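Local coordinates for protein 3-chlorocatechol 1,2-dioxygenase (Rhodococcus opacus, PDB 2BOY) that probably cleaves catechols, notably 3-chlorocatechol, by intradiol ring opening at a ferric iron centre in the breakdown of chlorinated aromatics, at residues L49-E60 / Q71-F79; L117-Q126 / H191-Y201. All coordinates share one frame; numbering follows the deposited sequence.

Interaction 1 (L49-E60 / Q71-F79); sequences LFLDVFFEHAIE and QSSIQGPYF. With BHO (benzhydroxamic acid), chain J; LPP (2-(hexadecanoyloxy)-1-[(phosphonooxy)methyl]ethyl hexadecanoate), chain B.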
loop_
_atom_site.group_PDB
_atom_site.type_symbol
_atom_site.label_atom_id
_atom_site.label_comp_id
_atom_site.label_asym_id
_atom_site.label_seq_id
_atom_site.Cartn_x
_atom_site.Cartn_y
_atom_site.Cartn_z
ATOM N N LEU A 49 -9.934 -6.071 0.182
ATOM C CA LEU A 49 -10.860 -5.294 -0.613
ATOM C C LEU A 49 -10.122 -4.326 -1.538
ATOM O O LEU A 49 -10.359 -4.297 -2.745
ATOM C CB LEU A 49 -11.848 -4.543 0.296
ATOM C CG LEU A 49 -12.792 -3.533 -0.379
ATOM C CD1 LEU A 49 -13.734 -4.175 -1.413
ATOM C CD2 LEU A 49 -13.614 -2.856 0.746
ATOM N N PHE A 50 -9.220 -3.521 -0.971
ATOM C CA PHE A 50 -8.510 -2.524 -1.765
ATOM C C PHE A 50 -7.760 -3.180 -2.913
ATOM O O PHE A 50 -7.860 -2.749 -4.077
ATOM C CB PHE A 50 -7.511 -1.775 -0.872
ATOM C CG PHE A 50 -6.620 -0.841 -1.631
ATOM C CD1 PHE A 50 -5.242 -1.061 -1.675
ATOM C CD2 PHE A 50 -7.140 0.217 -2.347
ATOM C CE1 PHE A 50 -4.410 -0.187 -2.374
ATOM C CE2 PHE A 50 -6.307 1.071 -3.078
ATOM C CZ PHE A 50 -4.945 0.851 -3.082
ATOM N N LEU A 51 -6.983 -4.217 -2.577
ATOM C CA LEU A 51 -6.172 -4.862 -3.600
ATOM C C LEU A 51 -7.055 -5.533 -4.647
ATOM O O LEU A 51 -6.767 -5.439 -5.853
ATOM C CB LEU A 51 -5.245 -5.903 -2.959
ATOM C CG LEU A 51 -4.247 -5.235 -1.979
ATOM C CD1 LEU A 51 -3.488 -6.330 -1.203
ATOM C CD2 LEU A 51 -3.303 -4.278 -2.697
ATOM N N ASP A 52 -8.117 -6.205 -4.183
ATOM C CA ASP A 52 -9.020 -6.905 -5.095
ATOM C C ASP A 52 -9.775 -5.947 -6.009
ATOM O O ASP A 52 -10.032 -6.307 -7.171
ATOM C CB ASP A 52 -10.013 -7.797 -4.355
ATOM C CG ASP A 52 -9.377 -9.083 -3.865
ATOM O OD1 ASP A 52 -8.163 -9.325 -4.109
ATOM O OD2 ASP A 52 -10.024 -9.897 -3.188
ATOM N N VAL A 53 -10.092 -4.739 -5.532
ATOM C CA VAL A 53 -10.718 -3.729 -6.406
ATOM C C VAL A 53 -9.766 -3.298 -7.545
ATOM O O VAL A 53 -10.121 -3.328 -8.738
ATOM C CB VAL A 53 -11.214 -2.504 -5.612
ATOM C CG1 VAL A 53 -11.553 -1.309 -6.540
ATOM C CG2 VAL A 53 -12.453 -2.890 -4.838
ATOM N N PHE A 54 -8.546 -2.926 -7.172
ATOM C CA PHE A 54 -7.661 -2.227 -8.102
ATOM C C PHE A 54 -6.641 -3.074 -8.839
ATOM O O PHE A 54 -6.170 -2.681 -9.919
ATOM C CB PHE A 54 -6.947 -1.089 -7.349
ATOM C CG PHE A 54 -7.880 0.042 -6.989
ATOM C CD1 PHE A 54 -8.405 0.838 -7.987
ATOM C CD2 PHE A 54 -8.260 0.265 -5.674
ATOM C CE1 PHE A 54 -9.278 1.895 -7.659
ATOM C CE2 PHE A 54 -9.145 1.285 -5.350
ATOM C CZ PHE A 54 -9.626 2.101 -6.348
ATOM N N PHE A 55 -6.281 -4.208 -8.253
ATOM C CA PHE A 55 -5.162 -5.004 -8.780
ATOM C C PHE A 55 -5.488 -6.429 -9.156
ATOM O O PHE A 55 -4.807 -6.977 -10.026
ATOM C CB PHE A 55 -3.980 -5.002 -7.822
ATOM C CG PHE A 55 -3.523 -3.640 -7.480
ATOM C CD1 PHE A 55 -3.752 -3.133 -6.217
ATOM C CD2 PHE A 55 -2.916 -2.826 -8.446
ATOM C CE1 PHE A 55 -3.364 -1.809 -5.899
ATOM C CE2 PHE A 55 -2.535 -1.509 -8.134
ATOM C CZ PHE A 55 -2.762 -1.004 -6.865
ATOM N N GLU A 56 -6.466 -7.077 -8.508
ATOM C CA GLU A 56 -6.687 -8.500 -8.837
ATOM C C GLU A 56 -6.992 -8.748 -10.332
ATOM O O GLU A 56 -6.545 -9.758 -10.889
ATOM C CB GLU A 56 -7.720 -9.193 -7.918
ATOM C CG GLU A 56 -7.712 -10.726 -8.002
ATOM C CD GLU A 56 -8.908 -11.429 -7.377
ATOM O OE1 GLU A 56 -9.025 -12.666 -7.599
ATOM O OE2 GLU A 56 -9.750 -10.787 -6.711
ATOM N N HIS A 57 -7.774 -7.863 -10.978
ATOM C CA HIS A 57 -8.025 -8.033 -12.421
ATOM C C HIS A 57 -6.730 -8.229 -13.237
ATOM O O HIS A 57 -6.689 -9.053 -14.177
ATOM C CB HIS A 57 -8.874 -6.890 -13.014
ATOM C CG HIS A 57 -8.146 -5.586 -13.130
ATOM N ND1 HIS A 57 -7.477 -5.209 -14.284
ATOM C CD2 HIS A 57 -7.962 -4.581 -12.237
ATOM C CE1 HIS A 57 -6.923 -4.020 -14.093
ATOM N NE2 HIS A 57 -7.206 -3.618 -12.861
ATOM N N ALA A 58 -5.694 -7.459 -12.899
ATOM C CA ALA A 58 -4.406 -7.562 -13.614
ATOM C C ALA A 58 -3.746 -8.908 -13.331
ATOM O O ALA A 58 -3.170 -9.539 -14.220
ATOM C CB ALA A 58 -3.450 -6.415 -13.214
ATOM N N ILE A 59 -3.780 -9.318 -12.077
ATOM C CA ILE A 59 -3.193 -10.612 -11.683
ATOM C C ILE A 59 -3.965 -11.746 -12.402
ATOM O O ILE A 59 -3.376 -12.704 -12.986
ATOM C CB ILE A 59 -3.261 -10.766 -10.144
ATOM C CG1 ILE A 59 -2.331 -9.739 -9.441
ATOM C CG2 ILE A 59 -3.009 -12.253 -9.737
ATOM C CD1 ILE A 59 -0.795 -10.101 -9.482
ATOM N N GLU A 60 -5.286 -11.666 -12.343
ATOM C CA GLU A 60 -6.119 -12.690 -12.963
ATOM C C GLU A 60 -5.940 -12.728 -14.492
ATOM O O GLU A 60 -5.965 -13.790 -15.098
ATOM C CB GLU A 60 -7.583 -12.447 -12.591
ATOM C CG GLU A 60 -8.447 -13.703 -12.747
ATOM C CD GLU A 60 -8.864 -13.936 -14.206
ATOM O OE1 GLU A 60 -8.930 -12.974 -15.009
ATOM O OE2 GLU A 60 -9.138 -15.082 -14.540
ATOM N N GLN A 71 -13.992 -19.025 -19.858
ATOM C CA GLN A 71 -13.478 -17.760 -19.383
ATOM C C GLN A 71 -13.539 -17.626 -17.859
ATOM O O GLN A 71 -14.513 -18.029 -17.241
ATOM C CB GLN A 71 -14.213 -16.594 -20.046
ATOM C CG GLN A 71 -13.599 -15.192 -19.709
ATOM C CD GLN A 71 -12.112 -15.032 -20.100
ATOM O OE1 GLN A 71 -11.214 -15.488 -19.395
ATOM N NE2 GLN A 71 -11.867 -14.338 -21.229
ATOM N N SER A 72 -12.497 -17.041 -17.274
ATOM C CA SER A 72 -12.357 -16.966 -15.811
ATOM C C SER A 72 -12.471 -15.509 -15.403
ATOM O O SER A 72 -12.409 -14.634 -16.267
ATOM C CB SER A 72 -10.972 -17.479 -15.383
ATOM O OG SER A 72 -9.989 -16.811 -16.155
ATOM N N SER A 73 -12.563 -15.249 -14.088
ATOM C CA SER A 73 -12.532 -13.868 -13.595
ATOM C C SER A 73 -11.990 -13.773 -12.176
ATOM O O SER A 73 -11.640 -14.804 -11.576
ATOM C CB SER A 73 -13.908 -13.208 -13.700
ATOM O OG SER A 73 -13.759 -11.795 -13.514
ATOM N N ILE A 74 -11.908 -12.557 -11.624
ATOM C CA ILE A 74 -11.399 -12.415 -10.254
ATOM C C ILE A 74 -12.297 -13.143 -9.278
ATOM O O ILE A 74 -13.501 -13.305 -9.526
ATOM C CB ILE A 74 -11.209 -10.943 -9.814
ATOM C CG1 ILE A 74 -12.578 -10.230 -9.677
ATOM C CG2 ILE A 74 -10.293 -10.151 -10.812
ATOM C CD1 ILE A 74 -12.459 -8.831 -9.068
ATOM N N GLN A 75 -11.729 -13.551 -8.149
ATOM C CA GLN A 75 -12.543 -14.077 -7.054
ATOM C C GLN A 75 -13.210 -12.935 -6.248
ATOM O O GLN A 75 -14.350 -13.061 -5.778
ATOM C CB GLN A 75 -11.654 -14.875 -6.092
ATOM C CG GLN A 75 -12.476 -15.552 -4.971
ATOM C CD GLN A 75 -11.666 -16.446 -4.087
ATOM O OE1 GLN A 75 -11.644 -16.256 -2.859
ATOM N NE2 GLN A 75 -10.976 -17.409 -4.678
ATOM N N GLY A 76 -12.470 -11.851 -6.037
ATOM C CA GLY A 76 -12.913 -10.803 -5.114
ATOM C C GLY A 76 -12.769 -11.271 -3.655
ATOM O O GLY A 76 -12.323 -12.411 -3.372
ATOM N N PRO A 77 -13.104 -10.402 -2.706
ATOM C CA PRO A 77 -12.793 -10.646 -1.289
ATOM C C PRO A 77 -13.919 -11.218 -0.445
ATOM O O PRO A 77 -13.734 -11.349 0.782
ATOM C CB PRO A 77 -12.458 -9.217 -0.776
ATOM C CG PRO A 77 -13.467 -8.373 -1.513
ATOM C CD PRO A 77 -13.594 -9.020 -2.932
ATOM N N TYR A 78 -15.050 -11.557 -1.057
ATOM C CA TYR A 78 -16.222 -11.934 -0.297
ATOM C C TYR A 78 -16.630 -13.393 -0.366
ATOM O O TYR A 78 -17.752 -13.725 0.052
ATOM C CB TYR A 78 -17.434 -11.058 -0.710
ATOM C CG TYR A 78 -17.230 -9.586 -0.407
ATOM C CD1 TYR A 78 -16.321 -9.154 0.572
ATOM C CD2 TYR A 78 -17.972 -8.638 -1.083
ATOM C CE1 TYR A 78 -16.172 -7.757 0.844
ATOM C CE2 TYR A 78 -17.824 -7.271 -0.829
ATOM C CZ TYR A 78 -16.943 -6.847 0.127
ATOM O OH TYR A 78 -16.857 -5.470 0.325
ATOM N N PHE A 79 -15.750 -14.272 -0.848
ATOM C CA PHE A 79 -16.065 -15.700 -0.780
ATOM C C PHE A 79 -16.037 -16.131 0.672
ATOM O O PHE A 79 -15.171 -15.662 1.423
ATOM C CB PHE A 79 -15.000 -16.544 -1.518
ATOM C CG PHE A 79 -15.187 -18.024 -1.364
ATOM C CD1 PHE A 79 -16.324 -18.658 -1.886
ATOM C CD2 PHE A 79 -14.212 -18.804 -0.711
ATOM C CE1 PHE A 79 -16.489 -20.034 -1.739
ATOM C CE2 PHE A 79 -14.372 -20.211 -0.565
ATOM C CZ PHE A 79 -15.506 -20.822 -1.064
HETATM C C1 BHO J . -15.857 -7.769 -5.453
HETATM C C2 BHO J . -14.610 -7.645 -6.234
HETATM C C3 BHO J . -13.698 -6.647 -5.883
HETATM C C4 BHO J . -14.003 -5.782 -4.820
HETATM C C5 BHO J . -15.182 -5.905 -4.103
HETATM C C6 BHO J . -16.122 -6.886 -4.419
HETATM C C BHO J . -16.830 -8.841 -5.831
HETATM O O1 BHO J . -16.829 -9.188 -6.966
HETATM N N BHO J . -17.720 -9.402 -5.038
HETATM O O2 BHO J . -17.472 -9.846 -3.905
HETATM C C7 LPP B . 7.018 -14.160 1.075
HETATM O O9 LPP B . 8.227 -13.402 0.888
HETATM O O27 LPP B . 8.046 -14.437 -2.124
HETATM C C11 LPP B . 8.202 -12.128 1.635
HETATM O O10 LPP B . 9.060 -11.920 2.485
HETATM C C12 LPP B . 7.153 -11.068 1.353
HETATM C C13 LPP B . 7.391 -10.450 -0.025
HETATM C C14 LPP B . 7.252 -8.933 0.017
HETATM C C15 LPP B . 6.096 -8.478 -0.868
HETATM C C16 LPP B . 6.255 -7.016 -1.238
HETATM C C17 LPP B . 4.953 -6.441 -1.726
HETATM C C18 LPP B . 5.166 -5.004 -2.129
HETATM C C19 LPP B . 3.855 -4.308 -2.421
HETATM C C20 LPP B . 3.977 -3.448 -3.676
HETATM C C21 LPP B . 5.174 -2.510 -3.613
HETATM C C22 LPP B . 4.787 -1.157 -3.035
HETATM C C23 LPP B . 5.079 -0.061 -4.036
HETATM C C24 LPP B . 3.939 0.038 -5.032
HETATM C C29 LPP B . 7.394 -13.410 -2.270
HETATM C C30 LPP B . 6.692 -13.122 -3.576
HETATM C C31 LPP B . 6.553 -11.612 -3.747
HETATM C C32 LPP B . 6.966 -11.177 -5.148
HETATM C C33 LPP B . 6.688 -9.693 -5.383
HETATM C C34 LPP B . 5.300 -9.494 -5.985
HETATM C C35 LPP B . 4.898 -8.031 -5.970
HETATM C C36 LPP B . 3.522 -7.875 -6.586
HETATM C C37 LPP B . 2.682 -6.918 -5.802
HETATM C C38 LPP B . 1.239 -6.927 -6.303
HETATM C C39 LPP B . 0.355 -6.154 -5.335
HETATM C C40 LPP B . 0.429 -4.641 -5.575
HETATM C C41 LPP B . 0.341 -3.888 -4.245
HETATM C C42 LPP B . 0.227 -2.365 -4.411
HETATM C C43 LPP B . -0.391 -1.731 -3.156
HETATM C C44 LPP B . -0.270 -0.215 -3.119
#

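Interaction 2 (L117-Q126 / H191-Y201); sequences LADVLLDMWQ and HLHWIIAKEGY. With FE (Fe (III) ion), chain I; BHO (benzhydroxamic acid), chain J.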
loop_
_atom_site.group_PDB
_atom_site.type_symbol
_atom_site.label_atom_id
_atom_site.label_comp_id
_atom_site.label_asym_id
_atom_site.label_seq_id
_atom_site.Cartn_x
_atom_site.Cartn_y
_atom_site.Cartn_z
ATOM N N LEU A 117 -19.614 -33.209 -17.995
ATOM C CA LEU A 117 -18.888 -33.615 -16.805
ATOM C C LEU A 117 -19.887 -33.720 -15.677
ATOM O O LEU A 117 -20.533 -32.724 -15.307
ATOM C CB LEU A 117 -17.779 -32.600 -16.453
ATOM C CG LEU A 117 -16.522 -32.643 -17.357
ATOM C CD1 LEU A 117 -15.552 -31.491 -17.063
ATOM C CD2 LEU A 117 -15.804 -34.021 -17.146
ATOM N N ALA A 118 -20.054 -34.930 -15.155
ATOM C CA ALA A 118 -20.942 -35.168 -14.010
ATOM C C ALA A 118 -20.205 -34.962 -12.680
ATOM O O ALA A 118 -18.994 -35.112 -12.614
ATOM C CB ALA A 118 -21.527 -36.603 -14.086
ATOM N N ASP A 119 -20.944 -34.648 -11.623
ATOM C CA ASP A 119 -20.411 -34.507 -10.271
ATOM C C ASP A 119 -19.362 -33.398 -10.156
ATOM O O ASP A 119 -18.449 -33.486 -9.343
ATOM C CB ASP A 119 -19.820 -35.848 -9.808
ATOM C CG ASP A 119 -20.900 -36.922 -9.674
ATOM O OD1 ASP A 119 -21.880 -36.672 -8.951
ATOM O OD2 ASP A 119 -20.861 -38.010 -10.285
ATOM N N VAL A 120 -19.456 -32.388 -11.015
ATOM C CA VAL A 120 -18.673 -31.168 -10.824
ATOM C C VAL A 120 -19.300 -30.446 -9.653
ATOM O O VAL A 120 -20.535 -30.393 -9.561
ATOM C CB VAL A 120 -18.693 -30.273 -12.107
ATOM C CG1 VAL A 120 -17.975 -28.939 -11.885
ATOM C CG2 VAL A 120 -18.066 -31.046 -13.294
ATOM N N LEU A 121 -18.460 -29.930 -8.749
ATOM C CA LEU A 121 -18.968 -29.212 -7.583
ATOM C C LEU A 121 -18.850 -27.736 -7.906
ATOM O O LEU A 121 -17.795 -27.289 -8.402
ATOM C CB LEU A 121 -18.169 -29.541 -6.303
ATOM C CG LEU A 121 -18.314 -30.868 -5.507
ATOM C CD1 LEU A 121 -19.013 -32.027 -6.221
ATOM C CD2 LEU A 121 -16.963 -31.346 -4.953
ATOM N N LEU A 122 -19.935 -26.995 -7.681
ATOM C CA LEU A 122 -19.924 -25.543 -7.933
ATOM C C LEU A 122 -20.320 -24.831 -6.655
ATOM O O LEU A 122 -21.325 -25.189 -6.035
ATOM C CB LEU A 122 -20.889 -25.130 -9.069
ATOM C CG LEU A 122 -20.647 -25.654 -10.491
ATOM C CD1 LEU A 122 -21.379 -26.986 -10.674
ATOM C CD2 LEU A 122 -21.080 -24.668 -11.521
ATOM N N ASP A 123 -19.511 -23.854 -6.256
ATOM C CA ASP A 123 -19.781 -23.008 -5.124
ATOM C C ASP A 123 -20.246 -21.695 -5.733
ATOM O O ASP A 123 -19.505 -21.097 -6.503
ATOM C CB ASP A 123 -18.474 -22.768 -4.370
ATOM C CG ASP A 123 -18.610 -22.940 -2.881
ATOM O OD1 ASP A 123 -17.748 -23.572 -2.266
ATOM O OD2 ASP A 123 -19.534 -22.459 -2.218
ATOM N N MET A 124 -21.422 -21.201 -5.362
ATOM C CA MET A 124 -21.903 -19.930 -5.954
ATOM C C MET A 124 -22.249 -18.955 -4.854
ATOM O O MET A 124 -22.764 -19.375 -3.832
ATOM C CB MET A 124 -23.111 -20.195 -6.843
ATOM C CG MET A 124 -23.436 -19.083 -7.871
ATOM S SD MET A 124 -24.376 -17.628 -7.208
ATOM C CE MET A 124 -26.078 -18.042 -7.636
ATOM N N TRP A 125 -21.846 -17.691 -5.006
ATOM C CA TRP A 125 -22.258 -16.661 -4.054
ATOM C C TRP A 125 -22.599 -15.411 -4.814
ATOM O O TRP A 125 -22.068 -15.161 -5.902
ATOM C CB TRP A 125 -21.204 -16.406 -2.936
ATOM C CG TRP A 125 -19.867 -15.823 -3.351
ATOM C CD1 TRP A 125 -19.411 -14.571 -3.074
ATOM C CD2 TRP A 125 -18.776 -16.506 -4.024
ATOM N NE1 TRP A 125 -18.125 -14.409 -3.541
ATOM C CE2 TRP A 125 -17.715 -15.563 -4.161
ATOM C CE3 TRP A 125 -18.609 -17.803 -4.558
ATOM C CZ2 TRP A 125 -16.490 -15.864 -4.816
ATOM C CZ3 TRP A 125 -17.395 -18.116 -5.211
ATOM C CH2 TRP A 125 -16.354 -17.139 -5.344
ATOM N N GLN A 126 -23.481 -14.608 -4.230
ATOM C CA GLN A 126 -23.961 -13.421 -4.898
ATOM C C GLN A 126 -24.502 -12.522 -3.806
ATOM O O GLN A 126 -24.778 -12.981 -2.694
ATOM C CB GLN A 126 -25.093 -13.767 -5.896
ATOM C CG GLN A 126 -26.398 -14.287 -5.180
ATOM C CD GLN A 126 -27.558 -14.416 -6.122
ATOM O OE1 GLN A 126 -27.766 -15.466 -6.726
ATOM N NE2 GLN A 126 -28.354 -13.347 -6.232
ATOM N N HIS A 191 -23.694 -9.473 -10.528
ATOM C CA HIS A 191 -22.949 -10.684 -10.941
ATOM C C HIS A 191 -23.188 -11.882 -10.004
ATOM O O HIS A 191 -23.539 -11.714 -8.828
ATOM C CB HIS A 191 -21.429 -10.373 -10.994
ATOM C CG HIS A 191 -20.899 -9.841 -9.704
ATOM N ND1 HIS A 191 -20.943 -8.509 -9.367
ATOM C CD2 HIS A 191 -20.399 -10.489 -8.627
ATOM C CE1 HIS A 191 -20.470 -8.356 -8.139
ATOM N NE2 HIS A 191 -20.111 -9.547 -7.675
ATOM N N LEU A 192 -22.957 -13.085 -10.541
ATOM C CA LEU A 192 -22.970 -14.321 -9.802
ATOM C C LEU A 192 -21.521 -14.787 -9.803
ATOM O O LEU A 192 -20.907 -14.796 -10.886
ATOM C CB LEU A 192 -23.816 -15.365 -10.528
ATOM C CG LEU A 192 -25.247 -14.916 -10.858
ATOM C CD1 LEU A 192 -25.967 -16.074 -11.542
ATOM C CD2 LEU A 192 -25.918 -14.578 -9.494
ATOM N N HIS A 193 -21.007 -15.148 -8.618
ATOM C CA HIS A 193 -19.601 -15.670 -8.438
ATOM C C HIS A 193 -19.626 -17.192 -8.477
ATOM O O HIS A 193 -20.532 -17.784 -7.904
ATOM C CB HIS A 193 -19.086 -15.324 -7.051
ATOM C CG HIS A 193 -18.689 -13.883 -6.869
ATOM N ND1 HIS A 193 -17.448 -13.423 -7.241
ATOM C CD2 HIS A 193 -19.337 -12.822 -6.309
ATOM C CE1 HIS A 193 -17.356 -12.131 -6.961
ATOM N NE2 HIS A 193 -18.497 -11.741 -6.408
ATOM N N TRP A 194 -18.589 -17.857 -9.031
ATOM C CA TRP A 194 -18.584 -19.311 -9.087
ATOM C C TRP A 194 -17.158 -19.812 -8.873
ATOM O O TRP A 194 -16.220 -19.223 -9.408
ATOM C CB TRP A 194 -18.989 -19.800 -10.474
ATOM C CG TRP A 194 -20.329 -19.326 -10.944
ATOM C CD1 TRP A 194 -20.614 -18.129 -11.539
ATOM C CD2 TRP A 194 -21.564 -20.045 -10.871
ATOM N NE1 TRP A 194 -21.962 -18.059 -11.807
ATOM C CE2 TRP A 194 -22.561 -19.226 -11.427
ATOM C CE3 TRP A 194 -21.937 -21.310 -10.371
ATOM C CZ2 TRP A 194 -23.890 -19.629 -11.525
ATOM C CZ3 TRP A 194 -23.274 -21.706 -10.463
ATOM C CH2 TRP A 194 -24.222 -20.869 -11.032
ATOM N N ILE A 195 -17.025 -20.841 -8.047
ATOM C CA ILE A 195 -15.786 -21.657 -8.007
ATOM C C ILE A 195 -16.234 -23.054 -8.358
ATOM O O ILE A 195 -17.133 -23.603 -7.707
ATOM C CB ILE A 195 -15.088 -21.584 -6.632
ATOM C CG1 ILE A 195 -14.473 -20.182 -6.431
ATOM C CG2 ILE A 195 -13.940 -22.679 -6.512
ATOM C CD1 ILE A 195 -14.036 -19.899 -4.973
ATOM N N ILE A 196 -15.619 -23.634 -9.389
ATOM C CA ILE A 196 -16.100 -24.853 -10.005
ATOM C C ILE A 196 -14.942 -25.843 -10.027
ATOM O O ILE A 196 -13.839 -25.490 -10.474
ATOM C CB ILE A 196 -16.560 -24.534 -11.439
ATOM C CG1 ILE A 196 -17.652 -23.423 -11.382
ATOM C CG2 ILE A 196 -17.116 -25.810 -12.163
ATOM C CD1 ILE A 196 -17.878 -22.759 -12.741
ATOM N N ALA A 197 -15.194 -27.051 -9.552
ATOM C CA ALA A 197 -14.096 -27.993 -9.337
ATOM C C ALA A 197 -14.522 -29.446 -9.605
ATOM O O ALA A 197 -15.660 -29.836 -9.341
ATOM C CB ALA A 197 -13.618 -27.866 -7.888
ATOM N N LYS A 198 -13.580 -30.260 -10.084
ATOM C CA LYS A 198 -13.810 -31.689 -10.183
ATOM C C LYS A 198 -12.416 -32.336 -10.206
ATOM O O LYS A 198 -11.530 -31.850 -10.897
ATOM C CB LYS A 198 -14.559 -32.057 -11.468
ATOM C CG LYS A 198 -14.944 -33.614 -11.558
ATOM C CD LYS A 198 -15.658 -33.929 -12.893
ATOM C CE LYS A 198 -15.746 -35.442 -13.231
ATOM N NZ LYS A 198 -16.386 -36.221 -12.166
ATOM N N GLU A 199 -12.239 -33.382 -9.400
ATOM C CA GLU A 199 -11.004 -34.184 -9.433
ATOM C C GLU A 199 -10.527 -34.531 -10.833
ATOM O O GLU A 199 -11.283 -35.040 -11.665
ATOM C CB GLU A 199 -11.187 -35.445 -8.590
ATOM C CG GLU A 199 -9.878 -36.221 -8.446
ATOM N N GLY A 200 -9.241 -34.239 -11.095
ATOM C CA GLY A 200 -8.641 -34.417 -12.401
ATOM C C GLY A 200 -8.745 -33.249 -13.365
ATOM O O GLY A 200 -8.294 -33.344 -14.512
ATOM N N TYR A 201 -9.361 -32.147 -12.914
ATOM C CA TYR A 201 -9.529 -30.971 -13.757
ATOM C C TYR A 201 -9.012 -29.762 -13.049
ATOM O O TYR A 201 -9.010 -29.707 -11.833
ATOM C CB TYR A 201 -11.016 -30.754 -14.119
ATOM C CG TYR A 201 -11.507 -31.899 -14.958
ATOM C CD1 TYR A 201 -11.884 -33.113 -14.362
ATOM C CD2 TYR A 201 -11.505 -31.811 -16.332
ATOM C CE1 TYR A 201 -12.288 -34.194 -15.126
ATOM C CE2 TYR A 201 -11.923 -32.870 -17.107
ATOM C CZ TYR A 201 -12.302 -34.061 -16.494
ATOM O OH TYR A 201 -12.684 -35.102 -17.263
HETATM FE FE FE I . -19.177 -9.742 -5.870
HETATM C C1 BHO J . -15.857 -7.769 -5.453
HETATM C C2 BHO J . -14.610 -7.645 -6.234
HETATM C C3 BHO J . -13.698 -6.647 -5.883
HETATM C C4 BHO J . -14.003 -5.782 -4.820
HETATM C C5 BHO J . -15.182 -5.905 -4.103
HETATM C C6 BHO J . -16.122 -6.886 -4.419
HETATM C C BHO J . -16.830 -8.841 -5.831
HETATM O O1 BHO J . -16.829 -9.188 -6.966
HETATM N N BHO J . -17.720 -9.402 -5.038
HETATM O O2 BHO J . -17.472 -9.846 -3.905
#

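Interaction 1 (L49-E60 / Q71-F79)
Glu56 reaches out to two consecutive backbone amides of 71-79. Gln75 N donates to Glu56 OE1 (2.9 Å) from above the carboxylate plane, 35° out of it. Gly76 N donates to the syn lone pair of Glu56 OE2 (3.0 Å). With CG opposite the backbone N (chi1 -165°) and the chain extended beyond it, the carboxylate faces both donors, one oxygen to each, and the two bonds limit its rotation. Ile74 lies across this side chain, CB packing on Glu56 CD (3.4 Å) and CG2 tucking against the backbone of His57. Ile74 CD1 lies 3.8 Å from C2 of the benzhydroxamic acid ring. One turn before Glu56, Asp52 OD2 rests on the Gly76-Pro77 peptide without a hydrogen bond, since Pro77 N has none to give. Here the helical N-terminal region of an intradiol dioxygenase meets the loop entering the catalytic domain, and together they wall the aromatic end of the ligand pocket. Val53 CG2 approaches BHO C4 at 3.3 Å and Leu49 CD1 approaches BHO C5 at 3.5 Å; Pro77 CD adds a further apolar contact with the ring. Leu49 CD1 also packs obliquely on the end of Tyr78, whose OH is hydrogen-bonded to Tyr167. Farther along, Ser72 OG donates to Glu60 OE2 (2.5 Å), and Glu60 OE1 forms a salt bridge with Lys225. Asp52 and Glu56 are also held from the second subunit: its Tyr31 OH bonds Asp52 OD1 and its Tyr28 OH bonds Glu56 OE1. Leu51 and Phe55 lean the other way, onto an acyl chain of the bound phospholipid.

Interaction 2 (L117-Q126 / H191-Y201)
Trp125 and His193 form one of the hydrogen-bonded pairs joining antiparallel strands 121-125 and 191-197, neighbours in the mixed beta-sheet of the intradiol dioxygenase catalytic domain. Backbone bonds alternate along the register: Leu121 pairs with Ala197, Asp123 with Ile195 (Asp123 N to Ile195 O 2.8 Å, nearly straight at 174°), and Trp125 with His193. Beyond the strands, Lys198 NZ donates to Ala118 O (2.9 Å). Strand 146-150 continues the sheet beyond 121-125. Apolar packing fills the face bearing Leu122, Met124, Trp194 and Ile196. Met124 CG sits over the centre of the Trp194 six-membered ring, 3.4 Å from its centroid, and SD lies farther above the same face as a Met-aromatic contact. Leu122 and Ile196 run side by side. Past the strand ends, Leu117 CD1 makes a CH-pi contact over a face of Tyr201. On the face bearing Asp123, Trp125, His193 and Ile195, chi1 of 66° swings the Trp125 indole over His193, its five-membered ring making an offset stack with the imidazole (centroids 4.1 Å apart, planes at 6°). That imidazole is a ligand of the ferric iron, as are His191 and Tyr133, with His191 NE2 at 2.0 Å and His193 NE2 at 2.2 Å from the metal.

Overall arrangement
Interactions 1 and 2 follow one another along the chain, with centres about 18 Å apart, and meet at the benzhydroxamic acid. Interaction 1 supplies helix and loop residues around the ligand's phenyl ring; interaction 2 supplies two histidines that hold the iron at its hydroxamate end. The side chain of Tyr78 comes within about 5 Å of the bound iron (nearest atoms), and Tyr78 O lies 3.6 Å from Trp125 CD1. The loop 71-79 touches the strand pair at other points too: Gln75 O lies 3.4 Å from His193 CE1, and Phe79 CD1 lies 3.5 Å from Trp125 CZ3. Trp125 is thus packed between the iron ligand His193 and the pocket loop, which links the helical region to the metal-bearing sheet.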